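Local coordinates for hypothetical multiheme protein (Ignicoccus hospitalis KIN4/I, PDB 4QO5), which is a membrane-associated octaheme cytochrome c of unknown function, which probably transfers electrons through its chain of closely spaced hemes, at residues S122-S125 with K126-A129. Numbering follows the deposited sequence.
Sequences SKSS and KAWA. With HEC (heme c), chain G.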
ATOM      1  N   SER A 122      26.429 -18.002   0.238  1.00 23.82           N
ATOM      2  CA  SER A 122      26.360 -19.246  -0.523  1.00 27.03           C
ATOM      3  C   SER A 122      25.787 -20.408   0.285  1.00 23.97           C
ATOM      4  O   SER A 122      25.290 -21.371  -0.289  1.00 28.94           O
ATOM      5  CB  SER A 122      27.739 -19.606  -1.067  1.00 28.74           C
ATOM      6  OG  SER A 122      28.591 -19.991  -0.007  1.00 31.65           O
ATOM      7  N   LYS A 123      25.848 -20.307   1.612  1.00 22.43           N
ATOM      8  CA  LYS A 123      25.242 -21.295   2.509  1.00 27.36           C
ATOM      9  C   LYS A 123      23.758 -21.044   2.773  1.00 27.45           C
ATOM     10  O   LYS A 123      23.063 -21.899   3.317  1.00 31.09           O
ATOM     11  CB  LYS A 123      25.960 -21.286   3.861  1.00 30.72           C
ATOM     12  CG  LYS A 123      27.373 -21.834   3.844  1.00 36.56           C
ATOM     13  CD  LYS A 123      28.075 -21.441   5.134  1.00 45.03           C
ATOM     14  CE  LYS A 123      28.816 -22.603   5.765  1.00 54.57           C
ATOM     15  NZ  LYS A 123      28.966 -22.399   7.241  1.00 57.17           N
ATOM     16  N   SER A 124      23.280 -19.864   2.406  1.00 23.40           N
ATOM     17  CA  SER A 124      21.947 -19.424   2.808  1.00 22.47           C
ATOM     18  C   SER A 124      20.833 -19.979   1.922  1.00 23.77           C
ATOM     19  O   SER A 124      21.051 -20.334   0.762  1.00 24.48           O
ATOM     20  CB  SER A 124      21.876 -17.894   2.832  1.00 26.98           C
ATOM     21  OG  SER A 124      21.822 -17.362   1.513  1.00 27.61           O
ATOM     22  N   SER A 125      19.632 -20.033   2.480  1.00 24.29           N
ATOM     23  CA  SER A 125      18.438 -20.404   1.724  1.00 23.37           C
ATOM     24  C   SER A 125      18.217 -19.496   0.518  1.00 19.10           C
ATOM     25  O   SER A 125      17.715 -19.954  -0.508  1.00 24.58           O
ATOM     26  CB  SER A 125      17.200 -20.338   2.626  1.00 28.07           C
ATOM     27  OG  SER A 125      17.399 -21.093   3.804  1.00 41.11           O
ATOM     28  N   LYS A 126      18.585 -18.217   0.644  1.00 19.00           N
ATOM     29  CA  LYS A 126      18.435 -17.272  -0.470  1.00 19.99           C
ATOM     30  C   LYS A 126      19.230 -17.725  -1.687  1.00 20.22           C
ATOM     31  O   LYS A 126      18.727 -17.688  -2.804  1.00 22.58           O
ATOM     32  CB  LYS A 126      18.886 -15.870  -0.061  1.00 18.45           C
ATOM     33  CG  LYS A 126      17.872 -15.120   0.838  1.00 20.83           C
ATOM     34  CD  LYS A 126      18.439 -13.773   1.267  1.00 19.28           C
ATOM     35  CE  LYS A 126      17.389 -12.912   1.948  1.00 19.11           C
ATOM     36  NZ  LYS A 126      16.549 -12.382   0.851  1.00 20.49           N
ATOM     37  N   ALA A 127      20.473 -18.153  -1.467  1.00 19.06           N
ATOM     38  CA  ALA A 127      21.328 -18.538  -2.592  1.00 20.54           C
ATOM     39  C   ALA A 127      20.729 -19.733  -3.336  1.00 23.93           C
ATOM     40  O   ALA A 127      20.886 -19.876  -4.554  1.00 23.26           O
ATOM     41  CB  ALA A 127      22.731 -18.869  -2.101  1.00 18.67           C
ATOM     42  N   TRP A 128      20.035 -20.578  -2.589  1.00 20.81           N
ATOM     43  CA  TRP A 128      19.468 -21.815  -3.110  1.00 21.69           C
ATOM     44  C   TRP A 128      18.007 -21.698  -3.517  1.00 18.53           C
ATOM     45  O   TRP A 128      17.351 -22.716  -3.789  1.00 20.31           O
ATOM     46  CB  TRP A 128      19.652 -22.936  -2.069  1.00 25.04           C
ATOM     47  CG  TRP A 128      21.090 -23.331  -1.926  1.00 25.79           C
ATOM     48  CD1 TRP A 128      21.974 -22.896  -0.978  1.00 25.97           C
ATOM     49  CD2 TRP A 128      21.824 -24.208  -2.790  1.00 24.83           C
ATOM     50  NE1 TRP A 128      23.214 -23.460  -1.195  1.00 27.06           N
ATOM     51  CE2 TRP A 128      23.146 -24.269  -2.300  1.00 27.20           C
ATOM     52  CE3 TRP A 128      21.492 -24.948  -3.928  1.00 27.31           C
ATOM     53  CZ2 TRP A 128      24.132 -25.041  -2.908  1.00 30.09           C
ATOM     54  CZ3 TRP A 128      22.475 -25.721  -4.531  1.00 28.76           C
ATOM     55  CH2 TRP A 128      23.777 -25.762  -4.016  1.00 30.55           C
ATOM     56  N   ALA A 129      17.509 -20.461  -3.592  1.00 21.90           N
ATOM     57  CA  ALA A 129      16.079 -20.196  -3.747  1.00 23.21           C
ATOM     58  C   ALA A 129      15.472 -20.759  -5.028  1.00 26.64           C
ATOM     59  O   ALA A 129      14.320 -21.177  -5.025  1.00 24.95           O
ATOM     60  CB  ALA A 129      15.770 -18.679  -3.632  1.00 23.76           C
TER
HETATM   61 FE   HEC G 606      14.463 -11.834   1.388  1.00 19.01          FE
HETATM   62  CHA HEC G 606      13.997 -15.129   2.344  1.00 19.25           C
HETATM   63  CHB HEC G 606      14.907 -10.923   4.680  1.00 20.89           C
HETATM   64  CHC HEC G 606      15.531  -8.748   0.362  1.00 19.25           C
HETATM   65  CHD HEC G 606      13.616 -12.592  -1.796  1.00 23.30           C
HETATM   66  NA  HEC G 606      14.499 -12.832   3.175  1.00 17.99           N
HETATM   67  C1A HEC G 606      14.218 -14.183   3.328  1.00 19.20           C
HETATM   68  C2A HEC G 606      14.238 -14.466   4.752  1.00 17.33           C
HETATM   69  C3A HEC G 606      14.496 -13.315   5.403  1.00 22.01           C
HETATM   70  C4A HEC G 606      14.650 -12.257   4.428  1.00 21.45           C
HETATM   71  CMA HEC G 606      14.597 -13.099   6.931  1.00 18.22           C
HETATM   72  CAA HEC G 606      13.970 -15.862   5.357  1.00 23.91           C
HETATM   73  CBA HEC G 606      15.200 -16.765   5.281  1.00 26.08           C
HETATM   74  CGA HEC G 606      15.221 -17.535   3.986  1.00 35.15           C
HETATM   75  O1A HEC G 606      16.270 -17.468   3.289  1.00 40.54           O
HETATM   76  O2A HEC G 606      14.203 -18.203   3.640  1.00 30.47           O
HETATM   77  NB  HEC G 606      15.060 -10.174   2.326  1.00 22.01           N
HETATM   78  C1B HEC G 606      15.235 -10.006   3.696  1.00 22.80           C
HETATM   79  C2B HEC G 606      15.862  -8.711   3.918  1.00 21.40           C
HETATM   80  C3B HEC G 606      16.073  -8.153   2.707  1.00 19.96           C
HETATM   81  C4B HEC G 606      15.540  -9.037   1.711  1.00 22.84           C
HETATM   82  CMB HEC G 606      16.277  -8.191   5.312  1.00 21.59           C
HETATM   83  CAB HEC G 606      16.773  -6.859   2.227  1.00 30.18           C
HETATM   84  CBB HEC G 606      17.891  -6.262   3.118  1.00 22.61           C
HETATM   85  NC  HEC G 606      14.514 -10.832  -0.358  1.00 16.35           N
HETATM   86  C1C HEC G 606      15.035  -9.588  -0.590  1.00 15.96           C
HETATM   87  C2C HEC G 606      14.733  -9.205  -1.971  1.00 16.23           C
HETATM   88  C3C HEC G 606      14.535 -10.389  -2.580  1.00 22.70           C
HETATM   89  C4C HEC G 606      14.188 -11.361  -1.569  1.00 21.87           C
HETATM   90  CMC HEC G 606      15.526  -7.994  -2.523  1.00 18.00           C
HETATM   91  CAC HEC G 606      14.327 -10.803  -4.065  1.00 27.44           C
HETATM   92  CBC HEC G 606      15.079 -10.018  -5.176  1.00 18.37           C
HETATM   93  ND  HEC G 606      13.874 -13.601   0.438  1.00 24.42           N
HETATM   94  C1D HEC G 606      13.593 -13.654  -0.933  1.00 20.23           C
HETATM   95  C2D HEC G 606      13.261 -15.009  -1.302  1.00 21.27           C
HETATM   96  C3D HEC G 606      13.385 -15.810  -0.014  1.00 19.58           C
HETATM   97  C4D HEC G 606      13.784 -14.860   1.006  1.00 24.19           C
HETATM   98  CMD HEC G 606      12.869 -15.526  -2.703  1.00 19.79           C
HETATM   99  CAD HEC G 606      13.168 -17.326   0.150  1.00 19.14           C
HETATM  100  CBD HEC G 606      14.513 -18.038   0.042  1.00 23.36           C
HETATM  101  CGD HEC G 606      14.288 -19.509   0.312  1.00 25.66           C
HETATM  102  O1D HEC G 606      14.027 -19.870   1.494  1.00 25.57           O
HETATM  103  O2D HEC G 606      14.386 -20.319  -0.649  1.00 24.59           O
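Lys126, whose CB rests 3.7 Å from Ser124 OG, runs out from the loop almost fully extended to the heme. It bends only at its last torsion (chi4 -77°), which brings NZ to 2.2 Å from the iron; His239 NE2 is the other axial ligand. Lysine fits because it carries a nitrogen ligand on a long, slender arm. Near its base the heme propionates approach small residues: O1A lies by CB of Ser125, whose OG is hydrogen-bonded to Asp309 OD1, and Ala129 CB is 3.7 Å from O2D.

Two oxygens of Ser124, its carbonyl O and OG, both accept from the backbone N of Ala127. The carbonyl O lies 3.2 Å from that N. OG is 3.4 Å from it, and of these two weak bonds its own is the straighter at 155°. With chi1 at 75°, OG sits between the backbone N and the carbonyl carbon; its stronger hydrogen bond runs to Tyr121 O in helix 115-122. Serine suits a tight bend here, its short arm reaching back to backbone. One residue on, Trp128 N makes a similar weak bond to Ser125 O.

Trp128 extends the hold through its indole. Its NE1 gives a weak, bent bond to Ser122 O (3.1 Å), approached obliquely to the ring, while Ser124 O lies at the ring edge, 3.2 Å from CD1. The indole supplies both a donor and a broad surface, which also packs on Leu212 and Gln330. Replacing Trp128 by alanine removes the indole N-H, and Ser122 O would probably be left without that donor while a gap opened beside those two residues.

Lys126 to Ala129 form a type I beta turn, with Trp128 as N-cap residue of helix 129-134. The loop between helices 115-122 and 129-134 thus presents the distal ligand of a six-coordinate, lysine/histidine-ligated c-type heme within this multiheme cytochrome.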